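PDB 1XG2: pectinesterase 1 from Solanum lycopersicum, which catalyses the hydrolysis of methyl esters in cell-wall pectin, releasing methanol and leaving de-esterified galacturonan, and is seen here in complex with a pectinesterase inhibitor protein. Local coordinates for residues S77-S82 and K107-A112; V111-G116 and D132-H137; D153-N158 and N179-Q184. All blocks are in the same frame, centred on the assembly; numbering follows the deposited sequence.

How the interactions relate
The chain is the C-terminal pectinesterase part of a longer protein and folds as a right-handed parallel beta-helix. The contacts come in chain order. Interactions 1 and 2 meet along the chain and share Val111 and Ala112; interaction 3 follows. The centres of interactions 1 and 2 lie about 9 Å apart. Those of interactions 2 and 3 are about 10 Å apart, and those of interactions 1 and 3 about 14 Å. Interactions 2 and 3 belong to one parallel sheet, in which strand 134-136 lies beside strand 155-157. Interaction 1 joins loops that lead into this sheet. Together they bring the predicted active-site residues Asp132 and Asp153 close to the probable substrate-binding residues Thr79 and Gln109.

Interaction 1: S77-S82 and K107-A112; sequences STTFRS and KDQAVA
Thr79, Ser82, Gln109 and Val111 form a small, largely buried loop-to-loop contact. Residues 77-82 precede strand 85-87 and residues 107-112 lead into strand 113-115, so two successive loops meet at one end of a parallel sheet. One hydrogen bond joins them directly. The backbone N of Val111 donates to Ser82 OG at 3.0 Å, and the bond is nearly straight at 167°. The same hydroxyl gives its own proton to Thr79 O, with Ser82 OG 2.7 Å from that oxygen. It therefore bridges the turn and the second loop. Thr79 O also accepts from the backbone N of Ser82 at 3.1 Å, so two bonds grip this carbonyl. OG reaches both partners because it stands between the backbone N and the carbonyl carbon of Ser82 (chi1 73°).

Packing surrounds the bond. Val111 CG2 lies 3.3 Å from Ser82 OG, and it makes an apolar contact with Thr79 CG2 at 3.9 Å, the two side chains crossing at about a right angle. Further out, Thr79 OG1 rests on the aliphatic part of Gln109, 3.5 Å from CB. The Gln109 chain then bends at chi2, and its amide stays near the threonine hydroxyl. The ring of Phe156 packs against both Thr79 and Val111. Thr78 OG1, which accepts from Arg81 N in an ST motif, also bonds to Thr74 of the inhibitor chain.

Thr79 and Gln109 probably both bind substrate, and both side chains touch Asp132, the predicted proton donor. The arrangement is that of loops that lead into the strands of a parallel beta-helix sheet, here probably lining the pectinesterase active-site cleft.

Interaction 2: V111-G116 and D132-H137; sequences VALRVG and DTLYAH
Leu113, Arg114 and Val115 pair in parallel register with Leu134, Tyr135 and Ala136, on strand segments 4.8 Å apart and only 2° from exactly parallel. The backbone bonds run back and forth: Tyr135 N to Leu113 O, Val115 N to Tyr135 O, and His137 N to Val115 O, each 2.9 Å. At the entry to the strands Thr133 O accepts twice, from Ala112 N at 2.8 Å and from Leu113 N. The two donors come from consecutive residues, where the chain bends into strand 113-115.

On one face of the sheet Leu113 and Leu134 lie side by side and point the same way. Leu113 CD2 meets Leu134 CD1 at 3.7 Å. On the other face Arg114 and Tyr135 also run alongside each other. Arg114 CD approaches Tyr135 CD2 obliquely, at 3.7 Å. The Arg114 chain bends at chi3, and its guanidinium is turned 84° from the tyrosine ring. The polar end goes elsewhere: NE bonds to Phe80 O, and the Phe80 ring forms a cation-pi contact with the guanidinium. His137 NE2 bonds to Thr114 OG1 of the inhibitor chain. Val111 CG1 packs on Tyr135 CB at 3.9 Å.

The leucine face turns into the beta-helix, where Leu113 meets Ile127 of strand 126-128 and Leu134 meets Tyr143 of strand 140-144. Within the sheet, strand 85-87 flanks strand 113-115, and strand 155-157 flanks strand 134-136.

Interaction 3: D153-N158 and N179-Q184; sequences DFIFGN and NMVTAQ
Phe154 lays its ring alongside Val181, at a corner of the parallel beta-helix where strands 155-157 and 182-184 begin to pair. Val181 O sits 4.0 Å above the ring plane, over its centre. Val181 CA makes an off-centre CH-pi contact, 4.2 Å from the ring centroid and 29° from the ring normal. At the far end, Phe154 CZ touches Val181 CG1 at 4.0 Å. The ring reaches Val181 because CG stands between the backbone N and the carbonyl carbon of Phe154 (chi1 74°). The same Val181 O also accepts from Ile155 N, and Phe154 N donates to Met180 O.

Asp153, the predicted nucleophile, is set beside Met180, both side chains pointing the same way. Its OD1 lies 3.4 Å from Met180 CB. Ala183 CB comes equally close to Asp153 CG, at 3.4 Å, so the carboxylate is packed closely against the second strand. OD1 forms a salt bridge with Arg221, a probable substrate-binding residue, which probably helps fix its position.

Beyond the corner the strands pair in parallel, with Ala183 N donating to Ile155 O at 3.0 Å. Gly157 has backbone angles at which a side chain would jam against the carbonyl O of Phe156. Asn158 ND2 bonds to Asp110 of the inhibitor chain.

The Phe156 ring leads away from strand 182-184 and stacks on Tyr135. Its CB remains behind, 4.0 Å from Ala183 CB and 3.3 Å from Ala183 O.

Interaction 1: S77-S82 and K107-A112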
# COMPACT_ATOMS: atom_id res chain seq x y z
N SER A 77 -6.58 -11.84 -14.34
CA SER A 77 -6.73 -11.29 -12.99
C SER A 77 -6.56 -9.78 -13.00
O SER A 77 -5.85 -9.24 -13.84
CB SER A 77 -5.70 -11.89 -12.03
OG SER A 77 -5.91 -11.40 -10.72
N THR A 78 -7.20 -9.10 -12.06
CA THR A 78 -6.78 -7.74 -11.74
C THR A 78 -5.49 -7.84 -10.94
O THR A 78 -5.19 -8.87 -10.32
CB THR A 78 -7.81 -6.97 -10.90
OG1 THR A 78 -7.95 -7.58 -9.62
CG2 THR A 78 -9.21 -7.02 -11.53
N THR A 79 -4.73 -6.76 -10.97
CA THR A 79 -3.54 -6.62 -10.15
C THR A 79 -3.88 -6.88 -8.69
O THR A 79 -3.21 -7.66 -8.03
CB THR A 79 -2.96 -5.20 -10.34
OG1 THR A 79 -2.63 -4.99 -11.73
CG2 THR A 79 -1.63 -5.05 -9.60
N PHE A 80 -4.94 -6.24 -8.20
CA PHE A 80 -5.35 -6.34 -6.80
C PHE A 80 -5.59 -7.79 -6.38
O PHE A 80 -5.17 -8.20 -5.32
CB PHE A 80 -6.60 -5.46 -6.58
CG PHE A 80 -7.09 -5.41 -5.15
CD1 PHE A 80 -8.10 -6.24 -4.72
CD2 PHE A 80 -6.58 -4.48 -4.26
CE1 PHE A 80 -8.58 -6.18 -3.41
CE2 PHE A 80 -7.05 -4.40 -2.95
CZ PHE A 80 -8.05 -5.25 -2.52
N ARG A 81 -6.26 -8.56 -7.24
CA ARG A 81 -6.63 -9.95 -6.92
C ARG A 81 -5.59 -10.99 -7.40
O ARG A 81 -5.85 -12.19 -7.29
CB ARG A 81 -8.01 -10.28 -7.50
CG ARG A 81 -9.17 -9.72 -6.74
CD ARG A 81 -10.53 -10.15 -7.32
NE ARG A 81 -10.84 -11.53 -6.92
CZ ARG A 81 -11.68 -12.36 -7.56
NH1 ARG A 81 -12.32 -11.98 -8.66
NH2 ARG A 81 -11.86 -13.59 -7.10
N SER A 82 -4.46 -10.54 -7.92
CA SER A 82 -3.38 -11.42 -8.39
C SER A 82 -2.46 -11.92 -7.26
O SER A 82 -1.68 -12.85 -7.46
CB SER A 82 -2.53 -10.74 -9.47
OG SER A 82 -1.67 -9.72 -8.95
N LYS A 107 3.95 -12.14 -18.13
CA LYS A 107 2.55 -12.06 -17.66
C LYS A 107 2.16 -10.69 -17.08
O LYS A 107 1.06 -10.53 -16.54
CB LYS A 107 2.29 -13.16 -16.64
CG LYS A 107 2.41 -14.59 -17.22
CD LYS A 107 1.35 -14.88 -18.29
CE LYS A 107 1.23 -16.38 -18.57
NZ LYS A 107 0.25 -16.65 -19.61
N ASP A 108 3.07 -9.72 -17.18
CA ASP A 108 2.87 -8.36 -16.68
C ASP A 108 2.57 -8.37 -15.17
O ASP A 108 3.18 -9.15 -14.43
CB ASP A 108 1.79 -7.63 -17.50
CG ASP A 108 2.18 -7.49 -18.97
OD1 ASP A 108 3.38 -7.57 -19.28
OD2 ASP A 108 1.34 -7.31 -19.86
N GLN A 109 1.65 -7.53 -14.70
CA GLN A 109 1.41 -7.41 -13.25
C GLN A 109 1.02 -8.75 -12.62
O GLN A 109 0.01 -9.37 -12.99
CB GLN A 109 0.33 -6.37 -12.93
CG GLN A 109 0.66 -4.98 -13.43
CD GLN A 109 -0.08 -4.59 -14.71
OE1 GLN A 109 -0.27 -5.43 -15.60
NE2 GLN A 109 -0.50 -3.36 -14.81
N ALA A 110 1.81 -9.17 -11.64
CA ALA A 110 1.57 -10.43 -10.95
C ALA A 110 2.17 -10.33 -9.53
O ALA A 110 3.36 -10.51 -9.34
CB ALA A 110 2.20 -11.57 -11.73
N VAL A 111 1.30 -10.02 -8.57
CA VAL A 111 1.68 -9.65 -7.21
C VAL A 111 2.00 -10.89 -6.38
O VAL A 111 1.26 -11.88 -6.42
CB VAL A 111 0.54 -8.85 -6.53
CG1 VAL A 111 0.87 -8.55 -5.02
CG2 VAL A 111 0.25 -7.57 -7.29
N ALA A 112 3.10 -10.84 -5.63
CA ALA A 112 3.38 -11.85 -4.62
C ALA A 112 2.58 -11.55 -3.35
O ALA A 112 1.67 -12.31 -2.98
CB ALA A 112 4.86 -11.93 -4.33

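Interaction 2: V111-G116 and D132-H137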
# COMPACT_ATOMS: atom_id res chain seq x y z
N VAL A 111 1.30 -10.02 -8.57
CA VAL A 111 1.68 -9.65 -7.21
C VAL A 111 2.00 -10.89 -6.38
O VAL A 111 1.26 -11.88 -6.42
CB VAL A 111 0.54 -8.85 -6.53
CG1 VAL A 111 0.87 -8.55 -5.02
CG2 VAL A 111 0.25 -7.57 -7.29
N ALA A 112 3.10 -10.84 -5.63
CA ALA A 112 3.38 -11.85 -4.62
C ALA A 112 2.58 -11.55 -3.35
O ALA A 112 1.67 -12.31 -2.98
CB ALA A 112 4.86 -11.93 -4.33
N LEU A 113 2.88 -10.43 -2.71
CA LEU A 113 2.21 -10.03 -1.48
C LEU A 113 1.46 -8.71 -1.64
O LEU A 113 2.03 -7.71 -2.08
CB LEU A 113 3.24 -9.87 -0.37
CG LEU A 113 2.74 -9.38 1.00
CD1 LEU A 113 1.86 -10.42 1.67
CD2 LEU A 113 3.95 -9.04 1.86
N ARG A 114 0.19 -8.70 -1.24
CA ARG A 114 -0.54 -7.45 -1.07
C ARG A 114 -0.86 -7.25 0.40
O ARG A 114 -1.40 -8.14 1.06
CB ARG A 114 -1.82 -7.41 -1.89
CG ARG A 114 -2.74 -6.26 -1.51
CD ARG A 114 -3.82 -5.99 -2.54
NE ARG A 114 -4.71 -7.14 -2.71
CZ ARG A 114 -5.66 -7.50 -1.85
NH1 ARG A 114 -5.90 -6.82 -0.74
NH2 ARG A 114 -6.41 -8.57 -2.13
N VAL A 115 -0.53 -6.08 0.91
CA VAL A 115 -0.88 -5.70 2.27
C VAL A 115 -1.70 -4.42 2.26
O VAL A 115 -1.27 -3.42 1.70
CB VAL A 115 0.38 -5.52 3.11
CG1 VAL A 115 0.01 -5.20 4.54
CG2 VAL A 115 1.25 -6.80 3.06
N GLY A 116 -2.88 -4.49 2.88
CA GLY A 116 -3.72 -3.34 3.19
C GLY A 116 -4.17 -3.38 4.65
O GLY A 116 -5.28 -2.97 4.97
N ASP A 132 5.41 -5.72 -10.22
CA ASP A 132 4.44 -5.49 -9.14
C ASP A 132 4.56 -6.53 -8.00
O ASP A 132 3.56 -6.94 -7.43
CB ASP A 132 3.00 -5.50 -9.66
CG ASP A 132 2.63 -4.24 -10.39
OD1 ASP A 132 3.52 -3.48 -10.81
OD2 ASP A 132 1.42 -3.93 -10.61
N THR A 133 5.77 -6.93 -7.67
CA THR A 133 5.98 -7.93 -6.61
C THR A 133 5.22 -7.65 -5.32
O THR A 133 4.55 -8.54 -4.80
CB THR A 133 7.48 -7.97 -6.28
OG1 THR A 133 8.21 -8.48 -7.40
CG2 THR A 133 7.75 -8.95 -5.16
N LEU A 134 5.35 -6.42 -4.81
CA LEU A 134 4.85 -6.06 -3.48
C LEU A 134 3.90 -4.89 -3.57
O LEU A 134 4.30 -3.75 -3.83
CB LEU A 134 6.02 -5.72 -2.54
CG LEU A 134 5.63 -5.21 -1.15
CD1 LEU A 134 4.80 -6.27 -0.43
CD2 LEU A 134 6.85 -4.84 -0.33
N TYR A 135 2.62 -5.19 -3.36
CA TYR A 135 1.55 -4.21 -3.35
C TYR A 135 1.31 -3.76 -1.92
O TYR A 135 0.46 -4.33 -1.21
CB TYR A 135 0.27 -4.86 -3.93
CG TYR A 135 -0.78 -3.93 -4.49
CD1 TYR A 135 -0.76 -2.56 -4.28
CD2 TYR A 135 -1.80 -4.45 -5.29
CE1 TYR A 135 -1.74 -1.73 -4.82
CE2 TYR A 135 -2.77 -3.64 -5.84
CZ TYR A 135 -2.75 -2.29 -5.61
OH TYR A 135 -3.74 -1.52 -6.17
N ALA A 136 2.09 -2.77 -1.49
CA ALA A 136 1.90 -2.12 -0.22
C ALA A 136 0.80 -1.10 -0.45
O ALA A 136 1.07 0.07 -0.74
CB ALA A 136 3.19 -1.47 0.24
N HIS A 137 -0.43 -1.59 -0.36
CA HIS A 137 -1.63 -0.96 -0.90
C HIS A 137 -2.05 0.28 -0.11
O HIS A 137 -2.26 1.36 -0.67
CB HIS A 137 -2.77 -1.99 -0.95
CG HIS A 137 -4.06 -1.45 -1.46
ND1 HIS A 137 -4.85 -0.60 -0.73
CD2 HIS A 137 -4.71 -1.64 -2.64
CE1 HIS A 137 -5.91 -0.26 -1.44
NE2 HIS A 137 -5.85 -0.88 -2.60

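Interaction 3: D153-N158 and N179-Q184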
# COMPACT_ATOMS: atom_id res chain seq x y z
N ASP A 153 8.20 -1.75 -11.18
CA ASP A 153 7.32 -1.24 -10.14
C ASP A 153 7.17 -2.23 -9.00
O ASP A 153 6.05 -2.54 -8.61
CB ASP A 153 5.92 -0.94 -10.71
CG ASP A 153 5.92 0.08 -11.81
OD1 ASP A 153 6.94 0.81 -11.99
OD2 ASP A 153 4.94 0.23 -12.55
N PHE A 154 8.27 -2.76 -8.49
CA PHE A 154 8.15 -3.93 -7.62
C PHE A 154 7.77 -3.61 -6.16
O PHE A 154 7.38 -4.51 -5.41
CB PHE A 154 9.31 -4.93 -7.81
CG PHE A 154 10.66 -4.53 -7.24
CD1 PHE A 154 10.97 -4.80 -5.92
CD2 PHE A 154 11.68 -4.08 -8.08
CE1 PHE A 154 12.22 -4.52 -5.41
CE2 PHE A 154 12.95 -3.82 -7.57
CZ PHE A 154 13.21 -4.04 -6.22
N ILE A 155 7.79 -2.33 -5.81
CA ILE A 155 7.16 -1.86 -4.58
C ILE A 155 6.22 -0.73 -4.95
O ILE A 155 6.65 0.37 -5.30
CB ILE A 155 8.18 -1.37 -3.55
CG1 ILE A 155 9.16 -2.49 -3.20
CG2 ILE A 155 7.47 -0.91 -2.28
CD1 ILE A 155 10.33 -2.03 -2.36
N PHE A 156 4.91 -0.99 -4.88
CA PHE A 156 3.94 -0.04 -5.38
C PHE A 156 2.69 0.01 -4.52
O PHE A 156 2.43 -0.90 -3.75
CB PHE A 156 3.58 -0.36 -6.84
CG PHE A 156 2.67 -1.54 -7.00
CD1 PHE A 156 1.34 -1.36 -7.38
CD2 PHE A 156 3.13 -2.82 -6.76
CE1 PHE A 156 0.49 -2.44 -7.52
CE2 PHE A 156 2.28 -3.90 -6.91
CZ PHE A 156 0.95 -3.72 -7.29
N GLY A 157 1.91 1.09 -4.67
CA GLY A 157 0.72 1.30 -3.86
C GLY A 157 0.75 2.64 -3.16
O GLY A 157 1.49 3.54 -3.55
N ASN A 158 -0.04 2.77 -2.10
CA ASN A 158 -0.17 4.03 -1.39
C ASN A 158 -0.28 3.83 0.11
O ASN A 158 -0.99 4.57 0.79
CB ASN A 158 -1.38 4.79 -1.93
CG ASN A 158 -1.42 6.23 -1.49
OD1 ASN A 158 -0.36 6.88 -1.32
ND2 ASN A 158 -2.62 6.76 -1.26
N ASN A 179 13.69 -1.46 -15.06
CA ASN A 179 13.32 -1.76 -13.67
C ASN A 179 13.01 -0.47 -12.91
O ASN A 179 13.68 0.55 -13.11
CB ASN A 179 14.42 -2.51 -12.95
CG ASN A 179 14.61 -3.92 -13.48
OD1 ASN A 179 13.70 -4.50 -14.05
ND2 ASN A 179 15.82 -4.47 -13.28
N MET A 180 12.01 -0.53 -12.05
CA MET A 180 11.64 0.56 -11.16
C MET A 180 11.41 -0.06 -9.79
O MET A 180 10.48 -0.85 -9.61
CB MET A 180 10.34 1.24 -11.61
CG MET A 180 10.26 1.57 -13.06
SD MET A 180 11.18 3.07 -13.41
CE MET A 180 11.43 2.87 -15.17
N VAL A 181 12.26 0.31 -8.83
CA VAL A 181 12.13 -0.20 -7.45
C VAL A 181 10.80 0.19 -6.86
O VAL A 181 10.12 -0.65 -6.27
CB VAL A 181 13.26 0.31 -6.54
CG1 VAL A 181 13.09 -0.22 -5.10
CG2 VAL A 181 14.62 -0.11 -7.09
N THR A 182 10.40 1.45 -7.04
CA THR A 182 9.10 1.93 -6.55
C THR A 182 8.22 2.52 -7.65
O THR A 182 8.71 3.02 -8.65
CB THR A 182 9.25 2.99 -5.43
OG1 THR A 182 9.90 4.17 -5.93
CG2 THR A 182 10.13 2.48 -4.31
N ALA A 183 6.92 2.42 -7.43
CA ALA A 183 5.92 3.17 -8.18
C ALA A 183 4.88 3.61 -7.17
O ALA A 183 3.84 2.97 -6.98
CB ALA A 183 5.30 2.31 -9.26
N GLN A 184 5.18 4.70 -6.47
CA GLN A 184 4.36 5.14 -5.34
C GLN A 184 3.13 5.87 -5.90
O GLN A 184 3.26 6.73 -6.75
CB GLN A 184 5.19 6.04 -4.42
CG GLN A 184 4.74 6.02 -2.96
CD GLN A 184 3.43 6.74 -2.74
OE1 GLN A 184 2.61 6.34 -1.88
NE2 GLN A 184 3.20 7.79 -3.51